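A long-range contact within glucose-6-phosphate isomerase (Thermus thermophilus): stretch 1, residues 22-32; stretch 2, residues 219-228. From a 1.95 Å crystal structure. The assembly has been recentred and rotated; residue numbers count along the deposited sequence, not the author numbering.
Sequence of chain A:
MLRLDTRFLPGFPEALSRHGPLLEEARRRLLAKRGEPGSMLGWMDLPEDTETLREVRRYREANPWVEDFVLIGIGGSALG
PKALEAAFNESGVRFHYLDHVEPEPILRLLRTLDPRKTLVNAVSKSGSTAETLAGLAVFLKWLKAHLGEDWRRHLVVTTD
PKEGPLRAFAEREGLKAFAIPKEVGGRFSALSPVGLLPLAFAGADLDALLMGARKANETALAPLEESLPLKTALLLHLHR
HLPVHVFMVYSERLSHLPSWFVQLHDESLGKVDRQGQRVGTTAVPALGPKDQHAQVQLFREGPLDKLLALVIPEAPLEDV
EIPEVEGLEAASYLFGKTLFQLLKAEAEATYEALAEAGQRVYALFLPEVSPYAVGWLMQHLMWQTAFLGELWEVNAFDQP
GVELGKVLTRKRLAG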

# COMPACT_ATOMS: atom_id res chain seq x y z
N LEU A 22 -34.16 -3.32 -10.92
CA LEU A 22 -33.46 -2.40 -10.02
C LEU A 22 -32.18 -1.89 -10.68
O LEU A 22 -31.87 -0.71 -10.62
CB LEU A 22 -33.10 -3.11 -8.71
CG LEU A 22 -32.49 -2.20 -7.63
CD1 LEU A 22 -33.58 -1.35 -7.02
CD2 LEU A 22 -31.80 -3.03 -6.56
N LEU A 23 -31.44 -2.81 -11.29
CA LEU A 23 -30.19 -2.45 -11.96
C LEU A 23 -30.46 -1.57 -13.18
O LEU A 23 -29.74 -0.59 -13.43
CB LEU A 23 -29.43 -3.72 -12.37
CG LEU A 23 -28.91 -4.63 -11.24
CD1 LEU A 23 -28.36 -5.92 -11.82
CD2 LEU A 23 -27.84 -3.90 -10.44
N GLU A 24 -31.50 -1.91 -13.95
CA GLU A 24 -31.85 -1.14 -15.15
C GLU A 24 -32.19 0.30 -14.78
O GLU A 24 -31.80 1.24 -15.48
CB GLU A 24 -33.05 -1.77 -15.86
CG GLU A 24 -32.85 -3.19 -16.37
CD GLU A 24 -31.92 -3.27 -17.56
OE1 GLU A 24 -31.48 -2.22 -18.08
OE2 GLU A 24 -31.63 -4.41 -18.00
N GLU A 25 -32.92 0.47 -13.68
CA GLU A 25 -33.31 1.79 -13.22
C GLU A 25 -32.10 2.58 -12.71
O GLU A 25 -31.98 3.78 -12.94
CB GLU A 25 -34.37 1.67 -12.12
CG GLU A 25 -34.78 2.97 -11.45
CD GLU A 25 -35.27 4.02 -12.43
OE1 GLU A 25 -35.56 3.67 -13.59
OE2 GLU A 25 -35.37 5.21 -12.03
N ALA A 26 -31.18 1.89 -12.03
CA ALA A 26 -29.98 2.55 -11.54
C ALA A 26 -29.21 3.11 -12.74
O ALA A 26 -28.76 4.27 -12.72
CB ALA A 26 -29.11 1.55 -10.76
N ARG A 27 -29.08 2.31 -13.79
CA ARG A 27 -28.38 2.75 -15.00
C ARG A 27 -29.10 3.92 -15.68
O ARG A 27 -28.46 4.90 -16.08
CB ARG A 27 -28.23 1.58 -15.99
CG ARG A 27 -27.73 2.01 -17.37
CD ARG A 27 -27.17 0.85 -18.19
NE ARG A 27 -28.17 -0.15 -18.55
CZ ARG A 27 -27.91 -1.26 -19.23
NH1 ARG A 27 -26.66 -1.52 -19.62
NH2 ARG A 27 -28.88 -2.12 -19.51
N ARG A 28 -30.42 3.82 -15.80
CA ARG A 28 -31.20 4.89 -16.42
C ARG A 28 -31.00 6.21 -15.66
O ARG A 28 -30.75 7.26 -16.25
CB ARG A 28 -32.70 4.53 -16.43
CG ARG A 28 -33.58 5.52 -17.21
CD ARG A 28 -35.04 5.46 -16.74
NE ARG A 28 -35.16 5.91 -15.35
CZ ARG A 28 -34.98 7.16 -14.94
NH1 ARG A 28 -34.67 8.12 -15.81
NH2 ARG A 28 -35.07 7.46 -13.66
N ARG A 29 -31.10 6.15 -14.33
CA ARG A 29 -30.92 7.34 -13.51
C ARG A 29 -29.56 7.99 -13.74
O ARG A 29 -29.46 9.22 -13.79
CB ARG A 29 -31.04 6.99 -12.02
CG ARG A 29 -32.45 6.64 -11.58
CD ARG A 29 -32.52 6.46 -10.07
NE ARG A 29 -33.88 6.15 -9.64
CZ ARG A 29 -34.28 6.11 -8.37
NH1 ARG A 29 -33.42 6.38 -7.39
NH2 ARG A 29 -35.54 5.83 -8.08
N LEU A 30 -28.53 7.17 -13.88
CA LEU A 30 -27.19 7.70 -14.11
C LEU A 30 -27.08 8.36 -15.48
O LEU A 30 -26.59 9.49 -15.60
CB LEU A 30 -26.15 6.57 -14.00
CG LEU A 30 -24.69 6.96 -14.29
CD1 LEU A 30 -24.19 7.94 -13.23
CD2 LEU A 30 -23.83 5.71 -14.32
N LEU A 31 -27.53 7.66 -16.52
CA LEU A 31 -27.46 8.19 -17.87
C LEU A 31 -28.34 9.43 -18.07
O LEU A 31 -28.01 10.30 -18.88
CB LEU A 31 -27.85 7.11 -18.89
CG LEU A 31 -26.90 5.90 -18.99
CD1 LEU A 31 -27.43 4.90 -20.01
CD2 LEU A 31 -25.50 6.37 -19.38
N ALA A 32 -29.44 9.52 -17.32
CA ALA A 32 -30.32 10.67 -17.43
C ALA A 32 -29.62 11.94 -16.94
O ALA A 32 -29.97 13.04 -17.35
CB ALA A 32 -31.60 10.45 -16.62
N THR A 219 -19.70 -2.14 -22.47
CA THR A 219 -20.29 -3.08 -21.53
C THR A 219 -21.28 -2.36 -20.62
O THR A 219 -22.30 -2.93 -20.24
CB THR A 219 -19.20 -3.80 -20.67
OG1 THR A 219 -18.57 -2.86 -19.79
CG2 THR A 219 -18.15 -4.42 -21.57
N ALA A 220 -20.99 -1.11 -20.27
CA ALA A 220 -21.88 -0.36 -19.40
C ALA A 220 -23.25 -0.13 -20.04
O ALA A 220 -24.25 0.02 -19.34
CB ALA A 220 -21.25 0.98 -19.03
N LEU A 221 -23.28 -0.10 -21.37
CA LEU A 221 -24.53 0.12 -22.11
C LEU A 221 -25.13 -1.16 -22.69
O LEU A 221 -26.19 -1.13 -23.31
CB LEU A 221 -24.29 1.13 -23.24
CG LEU A 221 -24.57 2.61 -22.97
CD1 LEU A 221 -26.07 2.86 -23.00
CD2 LEU A 221 -23.98 3.03 -21.64
N ALA A 222 -24.45 -2.29 -22.49
CA ALA A 222 -24.92 -3.56 -23.02
C ALA A 222 -26.10 -4.19 -22.28
O ALA A 222 -26.46 -3.77 -21.17
CB ALA A 222 -23.75 -4.55 -23.05
N PRO A 223 -26.74 -5.20 -22.90
CA PRO A 223 -27.88 -5.88 -22.26
C PRO A 223 -27.37 -6.37 -20.91
O PRO A 223 -26.18 -6.69 -20.78
CB PRO A 223 -28.16 -7.03 -23.22
CG PRO A 223 -27.78 -6.49 -24.54
CD PRO A 223 -26.48 -5.76 -24.23
N LEU A 224 -28.25 -6.43 -19.92
CA LEU A 224 -27.89 -6.85 -18.57
C LEU A 224 -26.92 -8.02 -18.50
O LEU A 224 -25.90 -7.95 -17.81
CB LEU A 224 -29.15 -7.19 -17.77
CG LEU A 224 -28.93 -7.55 -16.29
CD1 LEU A 224 -28.33 -6.36 -15.55
CD2 LEU A 224 -30.25 -7.96 -15.66
N GLU A 225 -27.23 -9.10 -19.22
CA GLU A 225 -26.39 -10.29 -19.23
C GLU A 225 -24.96 -10.05 -19.68
O GLU A 225 -24.06 -10.81 -19.33
CB GLU A 225 -27.01 -11.36 -20.14
CG GLU A 225 -27.62 -12.54 -19.40
CD GLU A 225 -26.64 -13.23 -18.46
OE1 GLU A 225 -25.52 -13.59 -18.90
OE2 GLU A 225 -26.99 -13.43 -17.28
N GLU A 226 -24.73 -8.99 -20.45
CA GLU A 226 -23.40 -8.68 -20.94
C GLU A 226 -22.80 -7.45 -20.27
O GLU A 226 -21.66 -7.07 -20.53
CB GLU A 226 -23.45 -8.47 -22.46
CG GLU A 226 -24.02 -9.65 -23.23
CD GLU A 226 -24.68 -9.23 -24.53
OE1 GLU A 226 -24.03 -8.51 -25.33
OE2 GLU A 226 -25.85 -9.62 -24.76
N SER A 227 -23.58 -6.82 -19.39
CA SER A 227 -23.13 -5.62 -18.69
C SER A 227 -22.35 -5.96 -17.42
O SER A 227 -22.90 -5.94 -16.32
CB SER A 227 -24.32 -4.73 -18.35
OG SER A 227 -23.89 -3.47 -17.88
N LEU A 228 -21.07 -6.26 -17.59
CA LEU A 228 -20.23 -6.61 -16.45
C LEU A 228 -20.27 -5.58 -15.32
O LEU A 228 -20.38 -5.95 -14.16
CB LEU A 228 -18.78 -6.82 -16.93
CG LEU A 228 -18.63 -7.84 -18.08
CD1 LEU A 228 -17.18 -7.96 -18.51
CD2 LEU A 228 -19.16 -9.19 -17.62
O HOH W 1 -30.61 -4.97 -20.34

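The contact turns on one side chain. Arg27 leaves its helix with CA-to-CB pointing toward the second stretch, runs out with chi1 and chi2 both t, bends at chi3 (65°, p), and delivers its guanidinium to a place where two backbone carbonyls of the other stretch can accept its hydrogens. Arg27 NH1 donates to Ala222 O at 2.7 Å and to Ala220 O at 2.9 Å, both nearly linear and both near the guanidinium plane, so the two hydrogens of a single nitrogen are spent on two carbonyls. A third, weak bond runs from Arg27 NH2 to Ala222 O at 3.4 Å. The acceptors lie where a helix gives way to a loop, and carbonyls at such a point can lack the amide partners a continuing helix would supply. Arginine suits the site because it combines the reach to cross the gap with several donors held in one plane.

The same guanidinium is steadied from its own helix. Glu24, one turn earlier, accepts from Arg27 NH2 through OE1 at 3.0 Å, a salt bridge that balances the charge and helps fix the donor group. The other carboxylate oxygen serves the contact through water: water 1 donates to Glu24 OE2 at 2.6 Å and accepts from Leu224 N at 2.8 Å. Thus Glu24, whose CA-to-CB bond points sideways, still brings its end close to the second stretch, and an amide at the start of the 3-10 segment gains a partner.

The backbone that presents the carbonyls is itself braced. Ser227, at the N-cap position before the next helix, donates from OG to Thr219 O at 2.9 Å, and Ala222 N also bonds to Thr219 O, at 3.2 Å, tying the turn back to the preceding helix.

Leucines flank this polar centre. Leu23 CD1 meets Leu224 CD1 at 3.8 Å; two turns along the helix, beyond Arg27, Leu31 CD1 meets Leu221 CD1 at 3.9 Å, three residues earlier in the second stretch. Leu23, Arg27 and Leu31 fall at intervals of four, so one helical stripe supplies leucine, arginine, leucine, all with CA-to-CB toward the partner. Leu224 also lays CB 3.7 Å from Glu24 OE2.

The summed buried surface is modest, 334 Å², with Arg27 and Leu224 contributing most. Ala220 and Ala222 contribute through their carbonyls; the CA-to-CB bond is sideways in Ala220 and away in Ala222, so the bonds do not depend on either methyl. The rule is compact: one anchored arginine binds two backbone carbonyls, one in the helix and one in the loop, and leucines pack beside it.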